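Local coordinates for protein (5-formylfuran-3-yl)methyl phosphate transaminase (Methanococcus jannaschii, PDB 2Z61) that catalyses the pyridoxal-phosphate-dependent transfer of an amino group from alanine to a furancarboxaldehyde phosphate, yielding the furan precursor of methanofuran, at residues Thr43-Pro46 / Ile47-Gly51; Gly51-Ser54 / Leu55-Lys59; Tyr224-Thr227 / Gly228-Ile231; Ser259-Ala262 / Ala263-Ala266. All coordinates share one frame; numbering follows the deposited sequence.

Contact 1: residues Thr43-Pro46 / Ile47-Gly51; sequences TPKP and IVDEG
The chain turns into helix 45-56 at P44, whose carbonyl oxygen receives both V48 N, at 3.1 Å in the carbonyl plane, and I47 N, which comes from above that plane. D49 N follows with a nearly straight bond to K45 O (2.9 Å, 173° at the hydrogen). I47 carries the apolar side of this first turn. Its CD1 lies against P44 CG at 3.4 Å, a tight approach in which the two side chains run side by side and point the same way. CG2, set anti to the backbone N by a chi1 of -66°, meets T43 CG2 at 3.6 Å, the two side chains crossing at about a right angle. An alanine at I47 would remove both branches and is likely to leave a gap between the P44 ring and the T43 methyl. T43 OG1 is engaged by A225 O. On the outer side K45 CG passes D49 OD2 at 3.6 Å, while the amino group stays beyond salt-bridge range. V48 packs on L55 of the second subunit, and E274 of helix 269-295 accepts from K45 N. The arrangement is a helix N-terminus with proline at the N-cap position and a second proline within the first turn.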
loop_
_atom_site.group_PDB
_atom_site.type_symbol
_atom_site.label_atom_id
_atom_site.label_comp_id
_atom_site.label_asym_id
_atom_site.label_seq_id
_atom_site.Cartn_x
_atom_site.Cartn_y
_atom_site.Cartn_z
ATOM N N THR A 43 -6.791 -13.307 14.937
ATOM C CA THR A 43 -6.446 -14.169 13.822
ATOM C C THR A 43 -6.275 -15.614 14.277
ATOM O O THR A 43 -5.673 -15.933 15.295
ATOM C CB THR A 43 -5.157 -13.727 13.129
ATOM O OG1 THR A 43 -5.323 -12.399 12.618
ATOM C CG2 THR A 43 -4.812 -14.677 11.992
ATOM N N PRO A 44 -6.821 -16.564 13.453
ATOM C CA PRO A 44 -6.682 -17.953 13.828
ATOM C C PRO A 44 -5.260 -18.335 14.230
ATOM O O PRO A 44 -4.276 -17.932 13.603
ATOM C CB PRO A 44 -7.222 -18.755 12.628
ATOM C CG PRO A 44 -7.457 -17.731 11.528
ATOM C CD PRO A 44 -7.798 -16.476 12.278
ATOM N N LYS A 45 -5.179 -19.132 15.294
ATOM C CA LYS A 45 -3.916 -19.575 15.878
ATOM C C LYS A 45 -2.862 -20.123 14.927
ATOM O O LYS A 45 -1.706 -19.715 14.986
ATOM C CB LYS A 45 -4.181 -20.609 16.980
ATOM C CG LYS A 45 -2.974 -20.877 17.867
ATOM C CD LYS A 45 -3.251 -21.995 18.863
ATOM C CE LYS A 45 -2.069 -22.213 19.799
ATOM N NZ LYS A 45 -1.910 -21.090 20.755
ATOM N N PRO A 46 -3.228 -21.077 14.058
ATOM C CA PRO A 46 -2.197 -21.585 13.151
ATOM C C PRO A 46 -1.560 -20.505 12.281
ATOM O O PRO A 46 -0.400 -20.634 11.884
ATOM C CB PRO A 46 -2.928 -22.667 12.347
ATOM C CG PRO A 46 -4.380 -22.383 12.572
ATOM C CD PRO A 46 -4.455 -21.879 13.965
ATOM N N ILE A 47 -2.311 -19.442 11.994
ATOM C CA ILE A 47 -1.790 -18.341 11.186
ATOM C C ILE A 47 -0.834 -17.512 12.040
ATOM O O ILE A 47 0.264 -17.166 11.599
ATOM C CB ILE A 47 -2.925 -17.427 10.643
ATOM C CG1 ILE A 47 -3.791 -18.208 9.645
ATOM C CG2 ILE A 47 -2.321 -16.198 9.960
ATOM C CD1 ILE A 47 -5.029 -17.470 9.170
ATOM N N VAL A 48 -1.247 -17.208 13.267
ATOM C CA VAL A 48 -0.408 -16.438 14.183
ATOM C C VAL A 48 0.936 -17.141 14.418
ATOM O O VAL A 48 1.999 -16.507 14.336
ATOM C CB VAL A 48 -1.113 -16.229 15.555
ATOM C CG1 VAL A 48 -0.107 -15.729 16.606
ATOM C CG2 VAL A 48 -2.253 -15.228 15.410
ATOM N N ASP A 49 0.895 -18.447 14.694
ATOM C CA ASP A 49 2.131 -19.202 14.947
ATOM C C ASP A 49 3.071 -19.215 13.742
ATOM O O ASP A 49 4.286 -19.133 13.893
ATOM C CB ASP A 49 1.816 -20.645 15.381
ATOM C CG ASP A 49 1.020 -20.708 16.686
ATOM O OD1 ASP A 49 1.063 -19.737 17.461
ATOM O OD2 ASP A 49 0.360 -21.731 16.951
ATOM N N GLU A 50 2.509 -19.312 12.543
ATOM C CA GLU A 50 3.318 -19.323 11.334
ATOM C C GLU A 50 4.002 -17.961 11.165
ATOM O O GLU A 50 5.112 -17.868 10.635
ATOM C CB GLU A 50 2.430 -19.633 10.127
ATOM C CG GLU A 50 3.181 -20.028 8.876
ATOM C CD GLU A 50 4.231 -21.091 9.154
ATOM O OE1 GLU A 50 3.974 -21.961 10.016
ATOM O OE2 GLU A 50 5.301 -21.060 8.507
ATOM N N GLY A 51 3.327 -16.906 11.618
ATOM C CA GLY A 51 3.895 -15.576 11.531
ATOM C C GLY A 51 5.060 -15.472 12.506
ATOM O O GLY A 51 6.096 -14.887 12.201
#

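Contact 2: residues Gly51-Ser54 / Leu55-Lys59; sequences GIKS and LKEGK
K53 and E57 cross at a slant on the outer side of helix 45-56, just where a Schellman motif ends it. The lysine chain is extended from a CG anti to the backbone N (chi1 176°), which lays its CE 3.4 Å from E57 OE2; the charged ends come no nearer than 4.3 Å, from K53 NZ to E57 OE2. The carboxylate has a closer mate in K59, whose NZ forms a long salt bridge to E57 OE1 at 3.6 Å. I52 and K56 instead lie side by side and point the same way, with I52 CG2 touching the aliphatic K56 CD at 4.0 Å. Across the dimer I52 packs on K56 of the second subunit, and K56 on its I52. S54 turns its hydroxyl back to E50 O, and its CB rests near K59 CG. K59, just past the helix, makes a cation-pi contact with Y261 of helix 257-263. G58, with positive phi, is the C-prime residue, and its N bonds to L55 O at 3.1 Å. The last turn gathers on S54 O: E57 N reaches it weakly, whereas K59 N approaches from above the carbonyl plane at 3.2 Å with a nearly straight N-H...O angle of 170°.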
loop_
_atom_site.group_PDB
_atom_site.type_symbol
_atom_site.label_atom_id
_atom_site.label_comp_id
_atom_site.label_asym_id
_atom_site.label_seq_id
_atom_site.Cartn_x
_atom_site.Cartn_y
_atom_site.Cartn_z
ATOM N N GLY A 51 3.327 -16.906 11.618
ATOM C CA GLY A 51 3.895 -15.576 11.531
ATOM C C GLY A 51 5.060 -15.472 12.506
ATOM O O GLY A 51 6.096 -14.887 12.201
ATOM N N ILE A 52 4.885 -16.048 13.693
ATOM C CA ILE A 52 5.932 -16.035 14.706
ATOM C C ILE A 52 7.148 -16.811 14.203
ATOM O O ILE A 52 8.283 -16.342 14.298
ATOM C CB ILE A 52 5.416 -16.647 16.024
ATOM C CG1 ILE A 52 4.487 -15.638 16.715
ATOM C CG2 ILE A 52 6.592 -17.046 16.919
ATOM C CD1 ILE A 52 3.655 -16.211 17.847
ATOM N N LYS A 53 6.901 -17.993 13.649
ATOM C CA LYS A 53 7.968 -18.820 13.116
ATOM C C LYS A 53 8.724 -18.123 11.985
ATOM O O LYS A 53 9.945 -18.227 11.896
ATOM C CB LYS A 53 7.401 -20.144 12.598
ATOM C CG LYS A 53 8.435 -21.036 11.928
ATOM C CD LYS A 53 7.802 -22.292 11.333
ATOM C CE LYS A 53 8.839 -23.107 10.572
ATOM N NZ LYS A 53 8.252 -24.283 9.878
ATOM N N SER A 54 7.998 -17.427 11.112
ATOM C CA SER A 54 8.624 -16.729 9.995
ATOM C C SER A 54 9.630 -15.700 10.496
ATOM O O SER A 54 10.748 -15.609 9.983
ATOM C CB SER A 54 7.562 -16.032 9.140
ATOM O OG SER A 54 6.694 -16.986 8.566
ATOM N N LEU A 55 9.228 -14.926 11.499
ATOM C CA LEU A 55 10.100 -13.911 12.076
ATOM C C LEU A 55 11.388 -14.517 12.638
ATOM O O LEU A 55 12.475 -13.964 12.460
ATOM C CB LEU A 55 9.362 -13.150 13.178
ATOM C CG LEU A 55 8.382 -12.076 12.703
ATOM C CD1 LEU A 55 7.612 -11.510 13.887
ATOM C CD2 LEU A 55 9.165 -10.972 12.003
ATOM N N LYS A 56 11.258 -15.656 13.313
ATOM C CA LYS A 56 12.405 -16.329 13.900
ATOM C C LYS A 56 13.351 -16.837 12.817
ATOM O O LYS A 56 14.536 -17.038 13.064
ATOM C CB LYS A 56 11.935 -17.494 14.781
ATOM C CG LYS A 56 11.035 -17.062 15.937
ATOM C CD LYS A 56 10.349 -18.247 16.598
ATOM C CE LYS A 56 11.302 -19.026 17.476
ATOM N NZ LYS A 56 10.640 -20.209 18.084
ATOM N N GLU A 57 12.832 -17.034 11.611
ATOM C CA GLU A 57 13.669 -17.520 10.524
ATOM C C GLU A 57 14.190 -16.389 9.637
ATOM O O GLU A 57 14.815 -16.640 8.613
ATOM C CB GLU A 57 12.899 -18.537 9.683
ATOM C CG GLU A 57 12.332 -19.691 10.494
ATOM C CD GLU A 57 11.619 -20.717 9.631
ATOM O OE1 GLU A 57 10.771 -20.322 8.800
ATOM O OE2 GLU A 57 11.903 -21.921 9.788
ATOM N N GLY A 58 13.937 -15.145 10.034
ATOM C CA GLY A 58 14.418 -14.019 9.246
ATOM C C GLY A 58 13.726 -13.723 7.920
ATOM O O GLY A 58 14.365 -13.224 6.999
ATOM N N LYS A 59 12.437 -14.031 7.806
ATOM C CA LYS A 59 11.692 -13.745 6.580
ATOM C C LYS A 59 11.326 -12.261 6.625
ATOM O O LYS A 59 10.157 -11.910 6.769
ATOM C CB LYS A 59 10.408 -14.574 6.537
ATOM C CG LYS A 59 10.628 -16.073 6.559
ATOM C CD LYS A 59 11.424 -16.534 5.360
ATOM C CE LYS A 59 11.633 -18.045 5.403
ATOM N NZ LYS A 59 10.359 -18.794 5.597
#

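Contact 3: residues Tyr224-Thr227 / Gly228-Ile231; sequences YAMT and GWRI
A single carbonyl oxygen, T227 O, is gripped side-on by the guanidinium of R230, three residues further along, through NE at 2.8 Å and NH2 at 2.6 Å. The oxygen lies close to the guanidinium plane, and NH2 meets it on a lone pair. Bends at chi2 and chi3 (-78° and 70°) fold the arginine back over its own turn. NH2 also bonds to the phosphate of the pyridoxal-phosphate lysine at position 222. A methionine in place of R230 would probably leave T227 O without its two side-chain donors and the cofactor phosphate without this cationic partner. On the other side of the turn M226 crosses W229: its CE sits over one face of the indole, 4.0 Å from W229 CD2, and SD stands farther off above the five-membered ring, 5.2 Å from its centroid, a distant Met-aromatic contact. M226 O accepts weakly from W229 N and also from a bridging water that in turn accepts from I231 N. T227 OG1 bonds to E38, and T227 packs on Y62 of the second subunit. Such a turn, bringing an arginine to the cofactor phosphate shortly after the Schiff-base lysine, belongs to the active site of this aminotransferase family.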
loop_
_atom_site.group_PDB
_atom_site.type_symbol
_atom_site.label_atom_id
_atom_site.label_comp_id
_atom_site.label_asym_id
_atom_site.label_seq_id
_atom_site.Cartn_x
_atom_site.Cartn_y
_atom_site.Cartn_z
ATOM N N TYR A 224 -10.690 -14.299 7.356
ATOM C CA TYR A 224 -9.708 -14.835 8.299
ATOM C C TYR A 224 -9.299 -13.898 9.428
ATOM O O TYR A 224 -8.403 -14.215 10.217
ATOM C CB TYR A 224 -8.452 -15.282 7.556
ATOM C CG TYR A 224 -8.731 -16.309 6.491
ATOM C CD1 TYR A 224 -9.180 -15.922 5.229
ATOM C CD2 TYR A 224 -8.599 -17.672 6.757
ATOM C CE1 TYR A 224 -9.492 -16.858 4.260
ATOM C CE2 TYR A 224 -8.912 -18.619 5.791
ATOM C CZ TYR A 224 -9.358 -18.202 4.545
ATOM O OH TYR A 224 -9.673 -19.126 3.582
ATOM N N ALA A 225 -9.946 -12.742 9.506
ATOM C CA ALA A 225 -9.631 -11.775 10.545
ATOM C C ALA A 225 -8.152 -11.349 10.504
ATOM O O ALA A 225 -7.449 -11.405 11.523
ATOM C CB ALA A 225 -9.977 -12.361 11.915
ATOM N N MET A 226 -7.691 -10.934 9.326
ATOM C CA MET A 226 -6.309 -10.494 9.148
ATOM C C MET A 226 -6.241 -9.039 8.662
ATOM O O MET A 226 -5.345 -8.674 7.889
ATOM C CB MET A 226 -5.593 -11.415 8.151
ATOM C CG MET A 226 -5.346 -12.833 8.669
ATOM S SD MET A 226 -4.695 -13.959 7.407
ATOM C CE MET A 226 -2.957 -13.515 7.351
ATOM N N THR A 227 -7.172 -8.219 9.133
ATOM C CA THR A 227 -7.229 -6.817 8.722
ATOM C C THR A 227 -5.896 -6.079 8.824
ATOM O O THR A 227 -5.440 -5.465 7.860
ATOM C CB THR A 227 -8.281 -6.026 9.530
ATOM O OG1 THR A 227 -7.966 -6.091 10.926
ATOM C CG2 THR A 227 -9.680 -6.601 9.301
ATOM N N GLY A 228 -5.262 -6.145 9.988
ATOM C CA GLY A 228 -3.992 -5.456 10.175
ATOM C C GLY A 228 -2.790 -6.044 9.452
ATOM O O GLY A 228 -1.797 -5.350 9.269
ATOM N N TRP A 229 -2.862 -7.312 9.046
ATOM C CA TRP A 229 -1.757 -7.948 8.336
ATOM C C TRP A 229 -1.585 -7.407 6.913
ATOM O O TRP A 229 -0.582 -7.690 6.246
ATOM C CB TRP A 229 -1.954 -9.470 8.287
ATOM C CG TRP A 229 -2.020 -10.157 9.637
ATOM C CD1 TRP A 229 -2.975 -9.983 10.602
ATOM C CD2 TRP A 229 -1.162 -11.211 10.112
ATOM N NE1 TRP A 229 -2.780 -10.872 11.633
ATOM C CE2 TRP A 229 -1.677 -11.637 11.361
ATOM C CE3 TRP A 229 -0.013 -11.838 9.601
ATOM C CZ2 TRP A 229 -1.083 -12.670 12.111
ATOM C CZ3 TRP A 229 0.581 -12.867 10.348
ATOM C CH2 TRP A 229 0.039 -13.271 11.591
ATOM N N ARG A 230 -2.574 -6.642 6.448
ATOM C CA ARG A 230 -2.544 -6.019 5.120
ATOM C C ARG A 230 -2.135 -6.960 3.994
ATOM O O ARG A 230 -1.018 -6.885 3.468
ATOM C CB ARG A 230 -1.592 -4.811 5.117
ATOM C CG ARG A 230 -1.771 -3.826 6.265
ATOM C CD ARG A 230 -2.960 -2.934 6.030
ATOM N NE ARG A 230 -4.172 -3.705 6.166
ATOM C CZ ARG A 230 -5.225 -3.601 5.374
ATOM N NH1 ARG A 230 -5.236 -2.737 4.365
ATOM N NH2 ARG A 230 -6.249 -4.400 5.589
ATOM N N ILE A 231 -3.048 -7.831 3.597
ATOM C CA ILE A 231 -2.754 -8.754 2.519
ATOM C C ILE A 231 -4.020 -9.252 1.824
ATOM O O ILE A 231 -4.910 -9.826 2.447
ATOM C CB ILE A 231 -1.902 -9.943 3.038
ATOM C CG1 ILE A 231 -1.800 -11.016 1.948
ATOM C CG2 ILE A 231 -2.486 -10.497 4.356
ATOM C CD1 ILE A 231 -0.839 -12.147 2.299
HETATM O O HOH W 1 -5.403 -7.742 5.027
#

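Contact 4: residues Ser259-Ala262 / Ala263-Ala266; sequences SQYA and ALKA
The end of helix 257-263, where the chain passes into the connection to helix 269-295, is built mainly on backbone bonds. A263 N meets S259 O at 2.7 Å in a short bond of the alpha-helical i to i+4 kind. Its methyl, A263 CB, lies 3.3 Å from the same oxygen. From here the spacing tightens: L264 N bonds weakly to Y261 O, and K265 N bonds to A262 O at 3.1 Å. These i to i+3 links mark the change from alpha-helix to the 3-10 segment at 265-266, continued by A266 N to A263 O at 2.8 Å. L264 is the main apolar side chain to lean back over the turn. A chi1 of -66° turns CG away from its own carbonyl carbon, and CD1 comes to 4.2 Å from Y261 CD2, approaching the ring obliquely, and also lies 3.6 Å from Y261 O. Beyond the turn L264 packs on E70 and L71 of helix 69-82. Q260 extends away from the turn, its amide oxygen accepting from I68 N and its NE2 donating to T63 OG1 and A255 O. S259 OG bonds to W229 O.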
loop_
_atom_site.group_PDB
_atom_site.type_symbol
_atom_site.label_atom_id
_atom_site.label_comp_id
_atom_site.label_asym_id
_atom_site.label_seq_id
_atom_site.Cartn_x
_atom_site.Cartn_y
_atom_site.Cartn_z
ATOM N N SER A 259 3.205 -11.680 6.536
ATOM C CA SER A 259 1.825 -12.062 6.268
ATOM C C SER A 259 1.755 -13.157 5.210
ATOM O O SER A 259 1.054 -14.153 5.378
ATOM C CB SER A 259 1.012 -10.850 5.805
ATOM O OG SER A 259 0.963 -9.853 6.809
ATOM N N GLN A 260 2.477 -12.960 4.114
ATOM C CA GLN A 260 2.481 -13.936 3.031
ATOM C C GLN A 260 2.744 -15.345 3.558
ATOM O O GLN A 260 1.949 -16.258 3.326
ATOM C CB GLN A 260 3.520 -13.560 1.965
ATOM C CG GLN A 260 3.151 -12.311 1.148
ATOM C CD GLN A 260 4.042 -12.123 -0.063
ATOM O OE1 GLN A 260 4.018 -12.931 -0.992
ATOM N NE2 GLN A 260 4.830 -11.052 -0.063
ATOM N N TYR A 261 3.847 -15.517 4.287
ATOM C CA TYR A 261 4.168 -16.827 4.831
ATOM C C TYR A 261 3.136 -17.303 5.833
ATOM O O TYR A 261 2.782 -18.477 5.846
ATOM C CB TYR A 261 5.562 -16.836 5.470
ATOM C CG TYR A 261 6.657 -16.874 4.431
ATOM C CD1 TYR A 261 7.356 -15.721 4.074
ATOM C CD2 TYR A 261 6.952 -18.057 3.752
ATOM C CE1 TYR A 261 8.315 -15.742 3.064
ATOM C CE2 TYR A 261 7.912 -18.089 2.739
ATOM C CZ TYR A 261 8.585 -16.931 2.400
ATOM O OH TYR A 261 9.501 -16.956 1.372
ATOM N N ALA A 262 2.635 -16.392 6.658
ATOM C CA ALA A 262 1.639 -16.749 7.658
ATOM C C ALA A 262 0.327 -17.202 7.008
ATOM O O ALA A 262 -0.330 -18.128 7.488
ATOM C CB ALA A 262 1.384 -15.561 8.577
ATOM N N ALA A 263 -0.046 -16.551 5.914
ATOM C CA ALA A 263 -1.288 -16.865 5.212
ATOM C C ALA A 263 -1.349 -18.298 4.678
ATOM O O ALA A 263 -2.439 -18.840 4.479
ATOM C CB ALA A 263 -1.504 -15.871 4.066
ATOM N N LEU A 264 -0.189 -18.906 4.434
ATOM C CA LEU A 264 -0.155 -20.278 3.935
ATOM C C LEU A 264 -0.940 -21.191 4.876
ATOM O O LEU A 264 -1.577 -22.146 4.437
ATOM C CB LEU A 264 1.288 -20.781 3.817
ATOM C CG LEU A 264 2.181 -20.085 2.789
ATOM C CD1 LEU A 264 3.619 -20.543 2.964
ATOM C CD2 LEU A 264 1.684 -20.391 1.389
ATOM N N LYS A 265 -0.911 -20.881 6.170
ATOM C CA LYS A 265 -1.626 -21.687 7.153
ATOM C C LYS A 265 -3.144 -21.460 7.175
ATOM O O LYS A 265 -3.870 -22.129 7.908
ATOM C CB LYS A 265 -1.037 -21.448 8.547
ATOM C CG LYS A 265 0.353 -22.048 8.725
ATOM C CD LYS A 265 0.307 -23.563 8.551
ATOM C CE LYS A 265 1.702 -24.166 8.501
ATOM N NZ LYS A 265 2.423 -23.811 7.248
ATOM N N ALA A 266 -3.626 -20.530 6.361
ATOM C CA ALA A 266 -5.055 -20.252 6.326
ATOM C C ALA A 266 -5.831 -21.402 5.685
ATOM O O ALA A 266 -7.030 -21.536 5.897
ATOM C CB ALA A 266 -5.319 -18.959 5.562
#

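Overall arrangement
From the N terminus, contacts 1 and 2 follow each other along helix 45-56, one at its start and the other at its end, sharing G51. Contact 3 follows later, in the connection between strands 214-219 and 232-235, and contact 4 after it, leading from helix 257-263 toward helix 269-295. Each closes just a local turn, so none encloses or crosses another. In space contact 1 meets contact 3 through T43 and I47, and contact 4 through E50, whose CG packs on K265. Contact 2 reaches contact 4 at Y261, and contact 3 reaches it where W229 packs on A262. Helix 45-56 is thereby tied to the cofactor-side turn and helix 257-263; contacts 1, 2 and 3 also touch the second subunit.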